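Side-chain contact in aldose 1-epimerase (Escherichia coli, PDB 3NRE), which probably interconverts the alpha and beta anomers of aldose sugars, a mutarotase-type reaction: residues P156-Q161 and D249-E254. Residues are numbered along the deposited sequence; the frame is centred on the assembly and turned at random. Where two conformers were deposited one is given.
Sequences PQTRIQ and DFFCLE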
loop_
_atom_site.group_PDB
_atom_site.type_symbol
_atom_site.label_atom_id
_atom_site.label_comp_id
_atom_site.label_asym_id
_atom_site.label_seq_id
_atom_site.Cartn_x
_atom_site.Cartn_y
_atom_site.Cartn_z
ATOM N N PRO A 156 9.445 18.193 -9.360
ATOM C CA PRO A 156 10.645 17.951 -10.164
ATOM C C PRO A 156 11.834 17.705 -9.262
ATOM O O PRO A 156 12.773 17.043 -9.678
ATOM C CB PRO A 156 10.836 19.254 -10.947
ATOM C CG PRO A 156 9.511 19.857 -11.028
ATOM C CD PRO A 156 8.735 19.412 -9.790
ATOM N N GLN A 157 11.779 18.227 -8.022
ATOM C CA GLN A 157 12.946 18.128 -7.110
ATOM C C GLN A 157 12.871 16.859 -6.233
ATOM O O GLN A 157 13.851 16.543 -5.586
ATOM C CB GLN A 157 13.020 19.326 -6.163
ATOM C CG GLN A 157 12.689 20.659 -6.816
ATOM C CD GLN A 157 13.513 21.021 -7.977
ATOM O OE1 GLN A 157 14.647 20.554 -8.144
ATOM N NE2 GLN A 157 13.013 22.012 -8.757
ATOM N N THR A 158 11.735 16.203 -6.149
ATOM C CA THR A 158 11.595 14.973 -5.306
ATOM C C THR A 158 12.606 13.871 -5.672
ATOM O O THR A 158 12.921 13.664 -6.860
ATOM C CB THR A 158 10.174 14.356 -5.443
ATOM O OG1 THR A 158 9.194 15.343 -5.175
ATOM C CG2 THR A 158 9.961 13.226 -4.465
ATOM N N ARG A 159 13.120 13.190 -4.643
ATOM C CA ARG A 159 14.042 12.064 -4.810
ATOM C C ARG A 159 13.640 10.984 -3.804
ATOM O O ARG A 159 13.176 11.293 -2.728
ATOM C CB ARG A 159 15.511 12.483 -4.592
ATOM C CG ARG A 159 15.992 13.606 -5.595
ATOM C CD ARG A 159 17.471 13.776 -5.574
ATOM N NE ARG A 159 18.015 13.775 -4.214
ATOM C CZ ARG A 159 19.309 13.590 -3.926
ATOM N NH1 ARG A 159 20.181 13.408 -4.905
ATOM N NH2 ARG A 159 19.728 13.592 -2.655
ATOM N N ILE A 160 13.770 9.721 -4.195
ATOM C CA ILE A 160 13.539 8.601 -3.281
ATOM C C ILE A 160 14.737 7.656 -3.238
ATOM O O ILE A 160 15.562 7.624 -4.165
ATOM C CB ILE A 160 12.288 7.774 -3.679
ATOM C CG1 ILE A 160 12.475 7.119 -5.045
ATOM C CG2 ILE A 160 11.057 8.675 -3.682
ATOM C CD1 ILE A 160 11.376 6.061 -5.365
ATOM N N GLN A 161 14.793 6.929 -2.127
ATOM C CA GLN A 161 15.848 5.953 -1.876
ATOM C C GLN A 161 15.202 4.752 -1.201
ATOM O O GLN A 161 14.504 4.889 -0.209
ATOM C CB GLN A 161 16.944 6.501 -0.989
ATOM C CG GLN A 161 18.132 5.533 -0.860
ATOM C CD GLN A 161 19.219 6.064 0.058
ATOM O OE1 GLN A 161 19.016 7.049 0.786
ATOM N NE2 GLN A 161 20.369 5.422 0.036
ATOM N N ASP A 249 2.037 15.104 -10.481
ATOM C CA ASP A 249 1.849 15.793 -9.211
ATOM C C ASP A 249 1.844 14.807 -8.038
ATOM O O ASP A 249 1.796 15.237 -6.883
ATOM C CB ASP A 249 0.537 16.615 -9.236
ATOM C CG ASP A 249 -0.642 15.821 -9.788
ATOM O OD1 ASP A 249 -0.621 15.345 -10.982
ATOM O OD2 ASP A 249 -1.626 15.675 -9.020
ATOM N N PHE A 250 1.835 13.496 -8.330
ATOM C CA PHE A 250 2.010 12.444 -7.319
ATOM C C PHE A 250 2.658 11.197 -7.861
ATOM O O PHE A 250 2.750 10.976 -9.044
ATOM C CB PHE A 250 0.683 12.010 -6.648
ATOM C CG PHE A 250 -0.253 11.235 -7.590
ATOM C CD1 PHE A 250 -0.100 9.861 -7.786
ATOM C CD2 PHE A 250 -1.188 11.919 -8.353
ATOM C CE1 PHE A 250 -0.965 9.156 -8.707
ATOM C CE2 PHE A 250 -2.042 11.199 -9.245
ATOM C CZ PHE A 250 -1.883 9.860 -9.402
ATOM N N PHE A 251 3.115 10.387 -6.938
ATOM C CA PHE A 251 3.636 9.034 -7.230
ATOM C C PHE A 251 3.324 8.171 -6.036
ATOM O O PHE A 251 2.981 8.668 -4.992
ATOM C CB PHE A 251 5.156 9.011 -7.467
ATOM C CG PHE A 251 5.964 9.169 -6.219
ATOM C CD1 PHE A 251 6.157 10.441 -5.664
ATOM C CD2 PHE A 251 6.526 8.053 -5.573
ATOM C CE1 PHE A 251 6.904 10.604 -4.486
ATOM C CE2 PHE A 251 7.269 8.205 -4.414
ATOM C CZ PHE A 251 7.462 9.495 -3.866
ATOM N N CYS A 252 3.414 6.851 -6.205
ATOM C CA CYS A 252 3.196 5.908 -5.104
ATOM C C CYS A 252 4.430 5.094 -4.854
ATOM O O CYS A 252 5.142 4.703 -5.777
ATOM C CB CYS A 252 2.069 4.956 -5.401
ATOM S SG CYS A 252 0.558 5.789 -5.841
ATOM N N LEU A 253 4.697 4.843 -3.577
ATOM C CA LEU A 253 5.735 3.871 -3.168
ATOM C C LEU A 253 4.979 2.978 -2.224
ATOM O O LEU A 253 4.597 3.412 -1.133
ATOM C CB LEU A 253 6.946 4.522 -2.488
ATOM C CG LEU A 253 8.112 3.574 -2.210
ATOM C CD1 LEU A 253 9.425 4.372 -2.033
ATOM C CD2 LEU A 253 7.854 2.633 -0.996
ATOM N N GLU A 254 4.744 1.735 -2.644
ATOM C CA GLU A 254 3.758 0.822 -1.992
ATOM C C GLU A 254 4.452 -0.332 -1.279
ATOM O O GLU A 254 4.905 -1.265 -1.941
ATOM C CB GLU A 254 2.821 0.211 -3.020
ATOM C CG GLU A 254 2.215 1.223 -4.003
ATOM C CD GLU A 254 1.665 0.556 -5.294
ATOM O OE1 GLU A 254 1.149 -0.617 -5.281
ATOM O OE2 GLU A 254 1.791 1.294 -6.294
#
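The aromatic group of Phe-251 is set by a first torsion of 74°, which lodges CG between the backbone N and the carbonyl carbon and aims the far end of the ring at the strand of Ile-160. On that strand the first torsion of Ile-160, 64°, leaves CG2 anti to its carbonyl carbon, and this methyl comes to the far end of the ring: CG2 of Ile-160 lies 3.7 Å from CZ of Phe-251 and 3.9 Å from its CE2. On the same side of the ring plane, but over toward CE1, comes CG2 of Thr-158, 4.0 Å from CE1 of Phe-251. Both methyls reach the ring at an oblique angle, and the side chains of Ile-160 and Phe-251 run past each other in opposing senses. A looser second touch follows along the strands, where the ends of the branches of Ile-160 and Leu-253 come together with CD1 to CD1 at 4.2 Å.

Nearest CA atoms lie 9.1 Å apart for Ile-160 and Leu-253 and 10.1 Å for Thr-158 and Phe-251, too far for backbone pairing, so this is packing between two layers. Strands 159-162 and 250-256 belong to different antiparallel sheets, which face each other here, consistent with the beta-supersandwich fold of the galactose mutarotase family. Each is tied within its own sheet, Arg-159 pairing through its backbone with Glu-214 and Phe-251 with Phe-152. Ile-235 touches both Ile-160 and Leu-253, while Ile-213 packs on the Phe-251 ring, whose plane is about 25° from that of Phe-152. All four touching residues are buried, yet the hydroxyl of Thr-158 is satisfied: OG1 hydrogen-bonds to OE1 of Gln-215 and to the backbone N of Ser-155, leaving the methyl for the ring.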